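Local coordinates for protein TetR family transcription regulator (Marinobacter aquaeolei, PDB 3PAS) that probably binds cis-regulatory DNA as a transcription factor of the TetR family, pairing a helix-turn-helix domain with a helical C-terminal domain, at residues Gly141-Val146 and Met184-Val189; Ala12-Thr17 and Glu53-Ala58. All coordinates share one frame; numbering follows the deposited sequence.

Both contacts lie in a chain built from helices and loops, on opposite sides of its centre, their own centres about 36 Å apart, and they share no element. Interaction 2 is a buried, largely apolar contact within the TetR-type DNA-binding domain, where helix 5-24 crosses helix 52-76 through leucine, threonine and alanine, with no hydrogen bond between the two segments. Interaction 1, in the C-terminal domain, is only partly buried: a loop, 141-146, meets the end of helix 175-189, and polar bonds to helix-end carbonyls do much of the joining. It also borders the second subunit, whereas no other protein chain of the assembly reaches the segments of interaction 2.

Interaction 1: residues Gly141-Val146 and Met184-Val189; sequences GLIKPV and MAWDAV. With PGO (S-1,2-propanediol), chain N.
K144 and V189 make the central bond of a loop-to-helix-end contact, in which the turn between helices 128-140 and 148-167 closes over the C-terminal end of helix 175-189. K144 N donates to V189 O at 2.7 Å, nearly along the C=O axis and almost straight at hydrogen (169°), while I143 CA adds a CA-H...O contact to the same oxygen. The lysine side chain then runs back over the helix end, its CG 3.4 Å from V189 O. At the last torsion the chain bends (chi4 77°), turning K144 NZ to A188 O at 2.8 Å, well above the carbonyl plane. NZ also bonds A190 O, so the ammonium bonds two carbonyls at the C-terminal end of the helix, where its charge would probably be favourable.

This is the C-terminal domain of a TetR-type regulator, and the contact borders the second subunit: K144 NZ forms a salt bridge with D187 OD2 of that subunit, and D187 OD2 reciprocates with the second subunit's K144. Beside the polar bonds, I143 crosses W186 at about a right angle, its CD1 3.7 Å from CZ3 of the indole and 4.1 Å from V189 CG2. W186 NE1 donates to both oxygens of a propanediol, probably from the crystallisation liquor, O1 at 3.1 Å, at the ring's edge, and O2 at 3.2 Å; R82 supplies a cation-pi partner.

Interaction 2: residues Ala12-Thr17 and Glu53-Ala58; sequences AFLEAT and EQLLLA
T17 meets L55 with its hydroxyl: OG1 lies 3.4 Å from both CG and CD2 of the leucine, the two side chains sliding past each other in opposite directions. The threonine methyl CG2, anti to the backbone N, touches L56 CD2 at 3.8 Å, crossing that side chain at about a right angle. L14 CD2 meets the backbone of A58, 3.6 Å from its C, and lies 4.1 Å from L55 CD1.

T17 OG1 donates to F13 O at 2.8 Å, one turn back, which satisfies the hydroxyl beside L55; T17 N reaches the same oxygen from the opposite face of its plane. An alanine here, lacking OG1 and CG2, would probably leave a gap beside L55 and L56, with F13 O reduced to the backbone N-H as its donor within the helix.

Farther out, I34 packs on T17 and L55, L45 on F13 and L55, and Y49 on L14 and A58. The segment axes, 9.7 Å apart, cross at -87°. Such a near-perpendicular crossing, with helices 31-37 and 42-48 of the predicted helix-turn-helix packed against it, is that of the TetR DNA-binding domain, whose first helix lies across the start of the long helix leading into the C-terminal domain.

Interaction 1: residues Gly141-Val146 and Met184-Val189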
loop_
_atom_site.group_PDB
_atom_site.type_symbol
_atom_site.label_atom_id
_atom_site.label_comp_id
_atom_site.label_asym_id
_atom_site.label_seq_id
_atom_site.Cartn_x
_atom_site.Cartn_y
_atom_site.Cartn_z
ATOM N N GLY B 141 25.154 -9.517 10.044
ATOM C CA GLY B 141 25.643 -9.443 8.646
ATOM C C GLY B 141 24.636 -9.995 7.649
ATOM O O GLY B 141 24.885 -10.011 6.476
ATOM N N LEU B 142 23.492 -10.479 8.107
ATOM C CA LEU B 142 22.500 -11.028 7.178
ATOM C C LEU B 142 21.510 -10.012 6.625
ATOM O O LEU B 142 21.201 -10.011 5.422
ATOM C CB LEU B 142 21.707 -12.170 7.849
ATOM C CG LEU B 142 22.460 -13.501 7.836
ATOM C CD1 LEU B 142 21.657 -14.516 8.625
ATOM C CD2 LEU B 142 22.732 -14.016 6.429
ATOM N N ILE B 143 20.950 -9.220 7.515
ATOM C CA ILE B 143 19.915 -8.251 7.211
ATOM C C ILE B 143 20.521 -6.874 7.435
ATOM O O ILE B 143 21.253 -6.643 8.411
ATOM C CB ILE B 143 18.716 -8.390 8.145
ATOM C CG1 ILE B 143 18.163 -9.829 8.156
ATOM C CG2 ILE B 143 17.570 -7.377 7.818
ATOM C CD1 ILE B 143 17.604 -10.269 6.909
ATOM N N LYS B 144 20.230 -5.959 6.527
ATOM C CA LYS B 144 20.691 -4.573 6.670
ATOM C C LYS B 144 20.222 -4.018 8.023
ATOM O O LYS B 144 19.062 -4.231 8.419
ATOM C CB LYS B 144 20.056 -3.700 5.593
ATOM C CG LYS B 144 20.551 -3.941 4.156
ATOM C CD LYS B 144 19.801 -3.031 3.174
ATOM C CE LYS B 144 20.326 -3.106 1.750
ATOM N NZ LYS B 144 19.891 -4.324 1.048
ATOM N N PRO B 145 21.111 -3.286 8.716
ATOM C CA PRO B 145 20.784 -2.753 10.051
ATOM C C PRO B 145 19.984 -1.460 9.917
ATOM O O PRO B 145 20.496 -0.391 10.145
ATOM C CB PRO B 145 22.141 -2.563 10.703
ATOM C CG PRO B 145 23.071 -2.251 9.503
ATOM C CD PRO B 145 22.523 -3.106 8.362
ATOM N N VAL B 146 18.720 -1.620 9.548
ATOM C CA VAL B 146 17.827 -0.532 9.309
ATOM C C VAL B 146 16.636 -0.629 10.219
ATOM O O VAL B 146 16.309 -1.700 10.712
ATOM C CB VAL B 146 17.302 -0.567 7.827
ATOM C CG1 VAL B 146 18.442 -0.347 6.898
ATOM C CG2 VAL B 146 16.571 -1.854 7.529
HETATM N N MSE B 184 13.490 -10.818 -4.718
HETATM C CA MSE B 184 13.577 -9.364 -4.750
HETATM C C MSE B 184 13.472 -8.779 -3.345
HETATM O O MSE B 184 14.246 -7.848 -2.996
HETATM C CB MSE B 184 12.548 -8.776 -5.713
HETATM C CG MSE B 184 12.858 -9.171 -7.149
HETATM SE SE MSE B 184 11.532 -8.632 -8.376
HETATM C CE MSE B 184 12.032 -6.659 -8.491
ATOM N N ALA B 185 12.532 -9.301 -2.547
ATOM C CA ALA B 185 12.341 -8.842 -1.161
ATOM C C ALA B 185 13.575 -9.123 -0.337
ATOM O O ALA B 185 14.043 -8.251 0.413
ATOM C CB ALA B 185 11.105 -9.476 -0.498
ATOM N N TRP B 186 14.175 -10.300 -0.520
ATOM C CA TRP B 186 15.400 -10.645 0.168
ATOM C C TRP B 186 16.532 -9.719 -0.228
ATOM O O TRP B 186 17.182 -9.142 0.606
ATOM C CB TRP B 186 15.803 -12.104 -0.099
ATOM C CG TRP B 186 17.153 -12.418 0.525
ATOM C CD1 TRP B 186 18.347 -12.504 -0.115
ATOM C CD2 TRP B 186 17.421 -12.682 1.909
ATOM N NE1 TRP B 186 19.334 -12.789 0.778
ATOM C CE2 TRP B 186 18.805 -12.878 2.028
ATOM C CE3 TRP B 186 16.630 -12.684 3.068
ATOM C CZ2 TRP B 186 19.427 -13.106 3.260
ATOM C CZ3 TRP B 186 17.239 -12.895 4.285
ATOM C CH2 TRP B 186 18.626 -13.122 4.370
ATOM N N ASP B 187 16.729 -9.530 -1.525
ATOM C CA ASP B 187 17.742 -8.590 -1.996
ATOM C C ASP B 187 17.541 -7.190 -1.386
ATOM O O ASP B 187 18.516 -6.518 -1.001
ATOM C CB ASP B 187 17.738 -8.533 -3.497
ATOM C CG ASP B 187 18.475 -9.724 -4.157
ATOM O OD1 ASP B 187 19.067 -10.579 -3.498
ATOM O OD2 ASP B 187 18.448 -9.794 -5.379
ATOM N N ALA B 188 16.289 -6.749 -1.284
ATOM C CA ALA B 188 15.992 -5.454 -0.659
ATOM C C ALA B 188 16.525 -5.348 0.801
ATOM O O ALA B 188 17.137 -4.340 1.168
ATOM C CB ALA B 188 14.468 -5.199 -0.652
ATOM N N VAL B 189 16.281 -6.387 1.605
ATOM C CA VAL B 189 16.618 -6.380 3.033
ATOM C C VAL B 189 18.011 -6.903 3.410
ATOM O O VAL B 189 18.476 -6.664 4.537
ATOM C CB VAL B 189 15.546 -7.107 3.895
ATOM C CG1 VAL B 189 14.139 -6.496 3.613
ATOM C CG2 VAL B 189 15.581 -8.630 3.695
HETATM C C1 PGO N . 23.403 -12.880 0.810
HETATM C C2 PGO N . 23.243 -12.122 -0.504
HETATM C C3 PGO N . 23.521 -10.636 -0.314
HETATM O O1 PGO N . 22.254 -12.664 1.651
HETATM O O2 PGO N . 21.911 -12.302 -1.021
#

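Interaction 2: residues Ala12-Thr17 and Glu53-Ala58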
loop_
_atom_site.group_PDB
_atom_site.type_symbol
_atom_site.label_atom_id
_atom_site.label_comp_id
_atom_site.label_asym_id
_atom_site.label_seq_id
_atom_site.Cartn_x
_atom_site.Cartn_y
_atom_site.Cartn_z
ATOM N N ALA B 12 -18.147 -19.298 13.520
ATOM C CA ALA B 12 -19.175 -18.819 12.629
ATOM C C ALA B 12 -19.271 -17.309 12.755
ATOM O O ALA B 12 -19.322 -16.595 11.722
ATOM C CB ALA B 12 -20.534 -19.496 12.868
ATOM N N PHE B 13 -19.249 -16.807 13.996
ATOM C CA PHE B 13 -19.302 -15.353 14.206
ATOM C C PHE B 13 -18.049 -14.603 13.792
ATOM O O PHE B 13 -18.155 -13.509 13.235
ATOM C CB PHE B 13 -19.654 -15.008 15.658
ATOM C CG PHE B 13 -21.046 -15.427 16.072
ATOM C CD1 PHE B 13 -22.175 -14.910 15.442
ATOM C CD2 PHE B 13 -21.217 -16.348 17.087
ATOM C CE1 PHE B 13 -23.441 -15.297 15.817
ATOM C CE2 PHE B 13 -22.491 -16.721 17.481
ATOM C CZ PHE B 13 -23.614 -16.196 16.841
ATOM N N LEU B 14 -16.872 -15.171 14.086
ATOM C CA LEU B 14 -15.629 -14.573 13.747
ATOM C C LEU B 14 -15.478 -14.479 12.213
ATOM O O LEU B 14 -15.148 -13.437 11.695
ATOM C CB LEU B 14 -14.466 -15.360 14.370
ATOM C CG LEU B 14 -14.428 -15.348 15.894
ATOM C CD1 LEU B 14 -13.622 -16.521 16.439
ATOM C CD2 LEU B 14 -13.947 -13.976 16.387
ATOM N N GLU B 15 -15.793 -15.563 11.511
ATOM C CA GLU B 15 -15.760 -15.582 10.048
ATOM C C GLU B 15 -16.791 -14.620 9.428
ATOM O O GLU B 15 -16.497 -13.922 8.473
ATOM C CB GLU B 15 -15.976 -17.025 9.563
ATOM C CG GLU B 15 -14.748 -17.914 9.710
ATOM C CD GLU B 15 -13.587 -17.531 8.758
ATOM O OE1 GLU B 15 -13.799 -16.812 7.740
ATOM O OE2 GLU B 15 -12.443 -17.929 9.029
ATOM N N ALA B 16 -17.987 -14.551 9.989
ATOM C CA ALA B 16 -19.015 -13.626 9.488
ATOM C C ALA B 16 -18.548 -12.174 9.668
ATOM O O ALA B 16 -18.821 -11.314 8.821
ATOM C CB ALA B 16 -20.344 -13.859 10.223
ATOM N N THR B 17 -17.835 -11.908 10.763
ATOM C CA THR B 17 -17.285 -10.577 11.040
ATOM C C THR B 17 -16.217 -10.259 9.977
ATOM O O THR B 17 -16.246 -9.196 9.386
ATOM C CB THR B 17 -16.683 -10.478 12.427
ATOM O OG1 THR B 17 -17.682 -10.725 13.418
ATOM C CG2 THR B 17 -16.132 -9.077 12.695
ATOM N N GLU B 53 -17.705 -4.124 19.919
ATOM C CA GLU B 53 -16.306 -3.826 20.207
ATOM C C GLU B 53 -15.507 -5.109 20.457
ATOM O O GLU B 53 -14.414 -5.333 19.874
ATOM C CB GLU B 53 -16.205 -2.900 21.421
ATOM C CG GLU B 53 -14.801 -2.828 21.995
ATOM C CD GLU B 53 -14.638 -1.765 23.106
ATOM O OE1 GLU B 53 -15.630 -1.171 23.532
ATOM O OE2 GLU B 53 -13.503 -1.544 23.546
ATOM N N GLN B 54 -16.034 -5.940 21.338
ATOM C CA GLN B 54 -15.361 -7.165 21.722
ATOM C C GLN B 54 -15.302 -8.193 20.590
ATOM O O GLN B 54 -14.305 -8.908 20.443
ATOM C CB GLN B 54 -15.959 -7.764 22.993
ATOM C CG GLN B 54 -15.974 -6.791 24.226
ATOM C CD GLN B 54 -14.595 -6.146 24.527
ATOM O OE1 GLN B 54 -13.552 -6.723 24.234
ATOM N NE2 GLN B 54 -14.608 -4.940 25.091
ATOM N N LEU B 55 -16.331 -8.237 19.765
ATOM C CA LEU B 55 -16.330 -9.139 18.599
ATOM C C LEU B 55 -15.314 -8.722 17.542
ATOM O O LEU B 55 -14.556 -9.545 17.020
ATOM C CB LEU B 55 -17.721 -9.188 17.990
ATOM C CG LEU B 55 -17.843 -10.099 16.745
ATOM C CD1 LEU B 55 -17.206 -11.505 16.929
ATOM C CD2 LEU B 55 -19.326 -10.203 16.380
ATOM N N LEU B 56 -15.233 -7.429 17.283
ATOM C CA LEU B 56 -14.213 -6.893 16.354
ATOM C C LEU B 56 -12.784 -7.205 16.825
ATOM O O LEU B 56 -11.935 -7.584 16.030
ATOM C CB LEU B 56 -14.404 -5.399 16.177
ATOM C CG LEU B 56 -15.679 -4.868 15.529
ATOM C CD1 LEU B 56 -15.639 -3.326 15.386
ATOM C CD2 LEU B 56 -16.063 -5.524 14.164
ATOM N N LEU B 57 -12.508 -7.049 18.119
ATOM C CA LEU B 57 -11.215 -7.361 18.682
ATOM C C LEU B 57 -10.915 -8.851 18.592
ATOM O O LEU B 57 -9.826 -9.220 18.160
ATOM C CB LEU B 57 -11.106 -6.924 20.147
ATOM C CG LEU B 57 -9.719 -6.988 20.799
ATOM C CD1 LEU B 57 -8.595 -6.334 19.913
ATOM C CD2 LEU B 57 -9.818 -6.330 22.179
ATOM N N ALA B 58 -11.851 -9.692 19.032
ATOM C CA ALA B 58 -11.700 -11.156 18.961
ATOM C C ALA B 58 -11.436 -11.606 17.510
ATOM O O ALA B 58 -10.679 -12.552 17.253
ATOM C CB ALA B 58 -12.956 -11.888 19.566
#